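Local coordinates for putative pyrroline carboxylate reductase (Streptococcus pyogenes, PDB 2AHR) that catalyses the NAD(P)H-dependent reduction of 1-pyrroline-5-carboxylate to L-proline, the last step of proline biosynthesis, at the interface of chains A and B. Sequence-based numbering; all coordinates share one arbitrary frame. Chains: chain A/B, putative pyrroline carboxylate reductase.

Contact 1: the interface of chains A and B. Residues chain A 202, 205-206, 209; chain B 121, 201-202, 205-206.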
ATOM      1  N   LEU A 202      -3.132  24.052 -23.541  1.00 33.78           N
ATOM      2  CA  LEU A 202      -2.810  24.552 -24.859  1.00 34.24           C
ATOM      3  C   LEU A 202      -1.643  25.535 -24.825  1.00 33.34           C
ATOM      4  O   LEU A 202      -0.675  25.348 -25.555  1.00 34.40           O
ATOM      5  CB  LEU A 202      -4.063  25.173 -25.482  1.00 34.66           C
ATOM      6  CG  LEU A 202      -4.039  25.551 -26.947  1.00 37.19           C
ATOM      7  CD1 LEU A 202      -3.646  24.369 -27.811  1.00 36.38           C
ATOM      8  CD2 LEU A 202      -5.430  26.033 -27.321  1.00 39.56           C
ATOM      9  N   ALA A 205       1.959  24.116 -23.565  1.00 30.78           N
ATOM     10  CA  ALA A 205       2.649  23.268 -24.510  1.00 31.49           C
ATOM     11  C   ALA A 205       3.178  24.125 -25.674  1.00 32.05           C
ATOM     12  O   ALA A 205       4.252  23.870 -26.199  1.00 31.55           O
ATOM     13  CB  ALA A 205       1.732  22.164 -24.977  1.00 31.84           C
ATOM     14  N   SER A 206       2.453  25.188 -26.010  1.00 32.57           N
ATOM     15  CA  SER A 206       2.946  26.141 -27.000  1.00 33.27           C
ATOM     16  C   SER A 206       4.215  26.843 -26.464  1.00 33.65           C
ATOM     17  O   SER A 206       5.228  26.922 -27.159  1.00 33.18           O
ATOM     18  CB  SER A 206       1.848  27.133 -27.379  1.00 32.93           C
ATOM     19  OG  SER A 206       2.333  28.009 -28.363  1.00 35.15           O
ATOM     20  N   LYS A 209       7.149  24.404 -26.619  1.00 38.05           N
ATOM     21  CA  LYS A 209       7.548  24.139 -27.999  1.00 40.01           C
ATOM     22  C   LYS A 209       8.415  25.255 -28.585  1.00 40.50           C
ATOM     23  O   LYS A 209       9.410  24.992 -29.241  1.00 40.67           O
ATOM     24  CB  LYS A 209       6.296  23.925 -28.880  1.00 40.00           C
ATOM     25  CG  LYS A 209       6.585  23.726 -30.359  1.00 41.86           C
ATOM     26  CD  LYS A 209       5.299  23.346 -31.108  1.00 44.75           C
ATOM     27  CE  LYS A 209       5.559  23.045 -32.585  1.00 46.15           C
ATOM     28  NZ  LYS A 209       6.147  24.216 -33.311  1.00 48.06           N
TER
ATOM     29  N   GLN B 121      -0.163  34.422 -23.526  1.00 37.28           N
ATOM     30  CA  GLN B 121      -1.242  33.450 -23.495  1.00 38.10           C
ATOM     31  C   GLN B 121      -1.535  32.947 -22.078  1.00 38.22           C
ATOM     32  O   GLN B 121      -1.936  31.786 -21.884  1.00 36.76           O
ATOM     33  CB  GLN B 121      -0.944  32.256 -24.424  1.00 39.46           C
ATOM     34  CG  GLN B 121      -1.197  32.484 -25.937  1.00 40.69           C
ATOM     35  CD  GLN B 121      -0.769  31.266 -26.783  1.00 45.52           C
ATOM     36  OE1 GLN B 121      -0.013  31.400 -27.744  1.00 45.17           O
ATOM     37  NE2 GLN B 121      -1.227  30.066 -26.392  1.00 48.47           N
ATOM     38  N   VAL B 201       0.048  16.824 -27.208  1.00 35.58           N
ATOM     39  CA  VAL B 201      -0.653  17.599 -26.164  1.00 34.89           C
ATOM     40  C   VAL B 201      -1.245  18.891 -26.755  1.00 35.63           C
ATOM     41  O   VAL B 201      -2.416  19.249 -26.500  1.00 36.20           O
ATOM     42  CB  VAL B 201       0.306  17.951 -25.020  1.00 35.19           C
ATOM     43  CG1 VAL B 201      -0.290  19.021 -24.088  1.00 34.14           C
ATOM     44  CG2 VAL B 201       0.708  16.681 -24.210  1.00 33.47           C
ATOM     45  N   LEU B 202      -0.441  19.589 -27.547  1.00 34.92           N
ATOM     46  CA  LEU B 202      -0.881  20.842 -28.150  1.00 34.99           C
ATOM     47  C   LEU B 202      -2.092  20.625 -29.065  1.00 33.96           C
ATOM     48  O   LEU B 202      -3.086  21.348 -28.965  1.00 35.57           O
ATOM     49  CB  LEU B 202       0.289  21.497 -28.898  1.00 35.11           C
ATOM     50  CG  LEU B 202       0.167  22.932 -29.406  1.00 38.61           C
ATOM     51  CD1 LEU B 202      -0.033  23.902 -28.279  1.00 38.97           C
ATOM     52  CD2 LEU B 202       1.442  23.310 -30.156  1.00 41.83           C
ATOM     53  N   ALA B 205      -5.341  19.299 -26.996  1.00 31.06           N
ATOM     54  CA  ALA B 205      -6.019  20.407 -26.330  1.00 31.99           C
ATOM     55  C   ALA B 205      -6.739  21.331 -27.348  1.00 32.31           C
ATOM     56  O   ALA B 205      -7.811  21.837 -27.056  1.00 32.75           O
ATOM     57  CB  ALA B 205      -5.052  21.203 -25.438  1.00 31.99           C
ATOM     58  N   SER B 206      -6.159  21.516 -28.532  1.00 32.52           N
ATOM     59  CA  SER B 206      -6.787  22.349 -29.577  1.00 33.81           C
ATOM     60  C   SER B 206      -8.068  21.665 -30.108  1.00 33.78           C
ATOM     61  O   SER B 206      -9.111  22.319 -30.268  1.00 33.77           O
ATOM     62  CB  SER B 206      -5.774  22.680 -30.693  1.00 32.93           C
ATOM     63  OG  SER B 206      -6.376  23.423 -31.723  1.00 36.54           O
TER
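A two-fold helix-to-helix contact joins A:Leu202 to B:Leu202, pairing the two copies of helix 190-210 at the core of the domain-swapped dimer typical of this reductase family. The two leucine side chains cross at about a right angle, and their CD1 methyls meet at 3.7 Å. In each, CG is anti to the backbone N (chi1 -170° in A:Leu202) and lies beside the carbonyl carbon, and the CD1 methyl reaches the other helix. CD1 of B:Leu202 settles over the backbone of chain A and touches CB of A:Ser206 at 3.8 Å. The aliphatic chain of A:Lys209 crosses B:Leu202 at about a right angle, its CD touching the CD2 methyl at 4.0 Å. On the reciprocal side, CD1 of A:Leu202 lies 4.0 Å from CB of B:Ser206. Alanines at these positions probably let the helices come near: CB of A:Ala205 packs on CG1 of B:Val201 at 3.8 Å, and CB of B:Ala205 lies 4.1 Å from CA of A:Leu202. From a loop, the amide oxygen OE1 of B:Gln121 neighbours the hydroxyl OG of A:Ser206 at 4.2 Å, beyond bonding reach. The patch lies midway along the dimer, within the C-terminal helical region and between the two nucleotide-binding domains.

Contact 2: the interface of chains A and B. Residues chain A 166-167, 170-171; chain B 222, 229, 233.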
ATOM      1  N   GLY A 166      -0.274   7.964 -30.472  1.00 33.39           N
ATOM      2  CA  GLY A 166      -1.552   7.372 -30.875  1.00 34.23           C
ATOM      3  C   GLY A 166      -2.545   7.195 -29.736  1.00 35.08           C
ATOM      4  O   GLY A 166      -3.727   7.583 -29.849  1.00 35.53           O
ATOM      5  N   SER A 167      -2.054   6.625 -28.639  1.00 34.57           N
ATOM      6  CA  SER A 167      -2.835   6.417 -27.443  1.00 34.81           C
ATOM      7  C   SER A 167      -2.856   7.618 -26.524  1.00 34.35           C
ATOM      8  O   SER A 167      -3.830   7.807 -25.823  1.00 35.24           O
ATOM      9  CB  SER A 167      -2.273   5.230 -26.648  1.00 34.61           C
ATOM     10  OG  SER A 167      -2.430   4.043 -27.396  1.00 38.35           O
ATOM     11  N   ALA A 170      -5.812  10.136 -25.270  1.00 32.64           N
ATOM     12  CA  ALA A 170      -6.742   9.662 -24.238  1.00 32.49           C
ATOM     13  C   ALA A 170      -6.201   9.917 -22.829  1.00 32.47           C
ATOM     14  O   ALA A 170      -6.972  10.246 -21.910  1.00 32.91           O
ATOM     15  CB  ALA A 170      -7.046   8.176 -24.434  1.00 31.67           C
ATOM     16  N   TYR A 171      -4.882   9.762 -22.658  1.00 32.03           N
ATOM     17  CA  TYR A 171      -4.248   9.984 -21.355  1.00 32.09           C
ATOM     18  C   TYR A 171      -4.216  11.455 -21.042  1.00 31.96           C
ATOM     19  O   TYR A 171      -4.475  11.850 -19.913  1.00 32.17           O
ATOM     20  CB  TYR A 171      -2.841   9.369 -21.285  1.00 31.56           C
ATOM     21  CG  TYR A 171      -2.809   7.945 -21.808  1.00 32.22           C
ATOM     22  CD1 TYR A 171      -3.930   7.120 -21.699  1.00 33.22           C
ATOM     23  CD2 TYR A 171      -1.663   7.416 -22.389  1.00 33.85           C
ATOM     24  CE1 TYR A 171      -3.924   5.808 -22.167  1.00 33.93           C
ATOM     25  CE2 TYR A 171      -1.637   6.098 -22.865  1.00 34.62           C
ATOM     26  CZ  TYR A 171      -2.781   5.306 -22.752  1.00 35.31           C
ATOM     27  OH  TYR A 171      -2.785   4.013 -23.223  1.00 34.56           O
TER
ATOM     28  N   ILE B 222     -11.153   7.305 -28.933  1.00 35.38           N
ATOM     29  CA  ILE B 222      -9.771   6.847 -29.038  1.00 35.13           C
ATOM     30  C   ILE B 222      -9.580   5.369 -28.588  1.00 35.66           C
ATOM     31  O   ILE B 222      -8.671   4.669 -29.071  1.00 35.43           O
ATOM     32  CB  ILE B 222      -8.842   7.853 -28.274  1.00 34.89           C
ATOM     33  CG1 ILE B 222      -8.835   9.224 -28.987  1.00 34.16           C
ATOM     34  CG2 ILE B 222      -7.404   7.326 -28.137  1.00 35.60           C
ATOM     35  CD1 ILE B 222      -8.606  10.428 -28.062  1.00 32.07           C
ATOM     36  N   THR B 229      -4.992   1.543 -26.259  1.00 31.49           N
ATOM     37  CA  THR B 229      -5.363   2.720 -25.453  1.00 32.20           C
ATOM     38  C   THR B 229      -6.165   2.314 -24.218  1.00 32.20           C
ATOM     39  O   THR B 229      -5.846   2.732 -23.082  1.00 32.60           O
ATOM     40  CB  THR B 229      -6.182   3.743 -26.301  1.00 32.33           C
ATOM     41  OG1 THR B 229      -5.475   4.045 -27.509  1.00 35.09           O
ATOM     42  CG2 THR B 229      -6.449   5.047 -25.533  1.00 32.10           C
ATOM     43  N   LEU B 233      -5.261   3.076 -20.406  1.00 32.17           N
ATOM     44  CA  LEU B 233      -6.284   3.770 -19.622  1.00 32.29           C
ATOM     45  C   LEU B 233      -6.658   3.082 -18.313  1.00 31.79           C
ATOM     46  O   LEU B 233      -6.780   3.736 -17.281  1.00 31.76           O
ATOM     47  CB  LEU B 233      -7.556   3.993 -20.462  1.00 31.94           C
ATOM     48  CG  LEU B 233      -8.476   5.056 -19.870  1.00 34.43           C
ATOM     49  CD1 LEU B 233      -7.850   6.430 -20.034  1.00 32.78           C
ATOM     50  CD2 LEU B 233      -9.897   5.029 -20.506  1.00 34.47           C
TER
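The phenol ring of A:Tyr171 has the carbonyl O of A:Ser167, one helical turn earlier, over the centre of one face, and the carbonyl O of B:Thr229 at its edge, in the ring plane. Its hydroxyl OH gives that second carbonyl a weak hydrogen bond at 3.3 Å from B:Thr229 O. Along the same margin, CE1 of A:Tyr171 lies 4.0 Å from CA of B:Leu233, bringing the ring against the backbone of helix 228-239 instead of a leucine methyl. B:Thr229 is the hub of the patch and uses its two branches differently. Its hydroxyl OG1 is hydrogen-bonded to OG of A:Ser167 at 3.0 Å, either hydroxyl being able to donate. The methyl CG2, anti to the backbone N while OG1 sits beside it (chi1 -52°), points to A:Ala170 and meets its CB at 3.4 Å, a tight fit. Beside it, CG2 of B:Ile222 reaches the same CB of A:Ala170 at 3.8 Å, so two methyls from separate helices converge on one alanine. B:Ile222 also approaches the backbone of A:Gly166 and A:Ala170. Small side chains at these positions probably allow helix 158-185 to lie near helices 215-222 and 228-239 of the other subunit. By joining polar and apolar contacts, the site ties the long helix of one chain to those two helices of its partner and supports the intertwined dimer.

Contact 3: the interface of chains A and B. Residues chain A 204, 222, 229; chain B 115, 166-167, 169-170, 173.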
ATOM      1  N   SER A 204       0.584  26.199 -22.373  1.00 30.97           N
ATOM      2  CA  SER A 204       1.778  25.656 -21.735  1.00 30.89           C
ATOM      3  C   SER A 204       2.626  24.904 -22.733  1.00 30.53           C
ATOM      4  O   SER A 204       3.849  25.032 -22.751  1.00 30.25           O
ATOM      5  CB  SER A 204       1.390  24.712 -20.586  1.00 30.37           C
ATOM      6  OG  SER A 204       0.871  25.472 -19.516  1.00 31.55           O
ATOM      7  N   ILE A 222       8.405  28.120 -12.362  1.00 35.49           N
ATOM      8  CA  ILE A 222       7.047  28.186 -11.822  1.00 36.19           C
ATOM      9  C   ILE A 222       6.970  27.968 -10.282  1.00 36.49           C
ATOM     10  O   ILE A 222       6.104  28.545  -9.605  1.00 37.26           O
ATOM     11  CB  ILE A 222       6.113  27.214 -12.592  1.00 36.11           C
ATOM     12  CG1 ILE A 222       5.955  27.676 -14.044  1.00 35.77           C
ATOM     13  CG2 ILE A 222       4.738  27.102 -11.929  1.00 36.33           C
ATOM     14  CD1 ILE A 222       5.516  26.583 -15.012  1.00 37.09           C
ATOM     15  N   THR A 229       2.605  25.997  -5.799  1.00 30.30           N
ATOM     16  CA  THR A 229       2.951  25.043  -6.858  1.00 30.84           C
ATOM     17  C   THR A 229       3.886  23.944  -6.395  1.00 30.76           C
ATOM     18  O   THR A 229       3.701  22.805  -6.778  1.00 31.81           O
ATOM     19  CB  THR A 229       3.569  25.736  -8.088  1.00 31.02           C
ATOM     20  OG1 THR A 229       2.706  26.789  -8.528  1.00 32.62           O
ATOM     21  CG2 THR A 229       3.755  24.731  -9.233  1.00 30.89           C
TER
HETATM   22  N   MSE B 115       2.704  31.465 -16.224  1.00 36.85           N
HETATM   23  CA  MSE B 115       3.977  31.695 -16.931  1.00 36.84           C
HETATM   24  C   MSE B 115       3.818  31.839 -18.439  1.00 36.72           C
HETATM   25  O   MSE B 115       4.745  32.271 -19.112  1.00 37.05           O
HETATM   26  CB  MSE B 115       4.984  30.579 -16.615  1.00 36.58           C
HETATM   27  CG  MSE B 115       6.494  30.960 -16.815  1.00 37.61           C
HETATM   28 SE   MSE B 115       7.136  32.374 -15.847  1.00 37.55          SE
HETATM   29  CE  MSE B 115       6.841  31.872 -14.159  1.00 39.44           C
ATOM     30  N   GLY B 166      -2.642  28.809 -12.385  1.00 33.96           N
ATOM     31  CA  GLY B 166      -1.360  29.381 -11.985  1.00 33.79           C
ATOM     32  C   GLY B 166      -0.304  28.324 -11.725  1.00 33.94           C
ATOM     33  O   GLY B 166       0.804  28.432 -12.229  1.00 33.23           O
ATOM     34  N   SER B 167      -0.657  27.320 -10.920  1.00 33.04           N
ATOM     35  CA  SER B 167       0.234  26.204 -10.615  1.00 33.01           C
ATOM     36  C   SER B 167       0.266  25.115 -11.682  1.00 33.01           C
ATOM     37  O   SER B 167       1.300  24.461 -11.863  1.00 33.27           O
ATOM     38  CB  SER B 167      -0.173  25.566  -9.278  1.00 32.73           C
ATOM     39  OG  SER B 167      -0.001  26.506  -8.235  1.00 31.87           O
ATOM     40  N   PRO B 169       0.498  24.733 -14.980  1.00 32.00           N
ATOM     41  CA  PRO B 169       1.519  24.523 -15.996  1.00 31.62           C
ATOM     42  C   PRO B 169       2.662  23.628 -15.492  1.00 31.37           C
ATOM     43  O   PRO B 169       3.166  22.818 -16.255  1.00 31.74           O
ATOM     44  CB  PRO B 169       2.026  25.937 -16.304  1.00 30.89           C
ATOM     45  CG  PRO B 169       0.886  26.821 -15.983  1.00 31.06           C
ATOM     46  CD  PRO B 169       0.216  26.172 -14.795  1.00 32.21           C
ATOM     47  N   ALA B 170       3.066  23.772 -14.242  1.00 31.63           N
ATOM     48  CA  ALA B 170       4.102  22.881 -13.679  1.00 31.74           C
ATOM     49  C   ALA B 170       3.634  21.440 -13.683  1.00 31.88           C
ATOM     50  O   ALA B 170       4.413  20.540 -13.946  1.00 32.49           O
ATOM     51  CB  ALA B 170       4.479  23.302 -12.272  1.00 30.88           C
ATOM     52  N   TYR B 173       3.717  20.181 -17.299  1.00 28.68           N
ATOM     53  CA  TYR B 173       5.089  19.821 -17.682  1.00 28.64           C
ATOM     54  C   TYR B 173       5.609  18.544 -17.008  1.00 27.98           C
ATOM     55  O   TYR B 173       6.391  17.803 -17.598  1.00 28.81           O
ATOM     56  CB  TYR B 173       6.045  20.988 -17.399  1.00 28.85           C
ATOM     57  CG  TYR B 173       5.746  22.251 -18.205  1.00 30.24           C
ATOM     58  CD1 TYR B 173       5.486  22.182 -19.591  1.00 28.75           C
ATOM     59  CD2 TYR B 173       5.730  23.516 -17.582  1.00 29.39           C
ATOM     60  CE1 TYR B 173       5.189  23.354 -20.339  1.00 31.82           C
ATOM     61  CE2 TYR B 173       5.435  24.686 -18.319  1.00 31.52           C
ATOM     62  CZ  TYR B 173       5.176  24.588 -19.690  1.00 31.82           C
ATOM     63  OH  TYR B 173       4.904  25.735 -20.409  1.00 33.82           O
TER
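B:Tyr173 with A:Ser204, and A:Thr229 with B:Ser167, form hydrogen-bonded pairs at the ends of this patch. The phenol OH of B:Tyr173 donates to the backbone O of A:Ser204 at 2.7 Å. It comes in bent, at 114° at the oxygen, and off the carbonyl plane. Seen from the ring, that oxygen lies at the edge and in plane. At the other end, OG1 of A:Thr229 and OG of B:Ser167 are hydrogen-bonded at 2.7 Å, with the donor unassigned.

Apolar packing fills the middle, chiefly around A:Ile222. Its CD1 meets CB of B:Pro169 at 3.8 Å, the two side chains crossing at about a right angle, and also reaches the in-plane edge of the B:Tyr173 ring at CE2. CG1, beside the backbone N (chi1 -66°), carries CD1 to this proline-tyrosine surface, while CG2 turns to CB of B:Ala170 at 3.8 Å. The selenomethionine B:Met115 runs past the isoleucine in the opposite direction, its CB 4.0 Å from A:Ile222 CG1. CG2 of A:Thr229 presses tightly on CB of B:Ala170 at 3.4 Å.

The site lies in the helical dimerisation region, where helix 158-185 and the 3-10 helix 115-119 of chain B face chain A helices 190-210, 215-222 and 228-239.

Contacts 1 and 3 lie about 13 Å apart between the centres of their C-alpha atoms, contacts 1 and 2 about 18 Å, and contacts 2 and 3 about 24 Å. Contacts 2 and 3 are largely twins with the chains exchanged, sharing Gly166, Ser167, Ala170, Ile222 and Thr229, and they flank contact 1 in a bent arrangement. Helix 190-210 serves both contact 1 and contact 3, linking the middle of the dimer to one flank. Together the three patches bring helices 158-185, 190-210, 215-222 and 228-239 of the two chains together, consistent with a swapped dimer that could build the deposited ten-chain assembly.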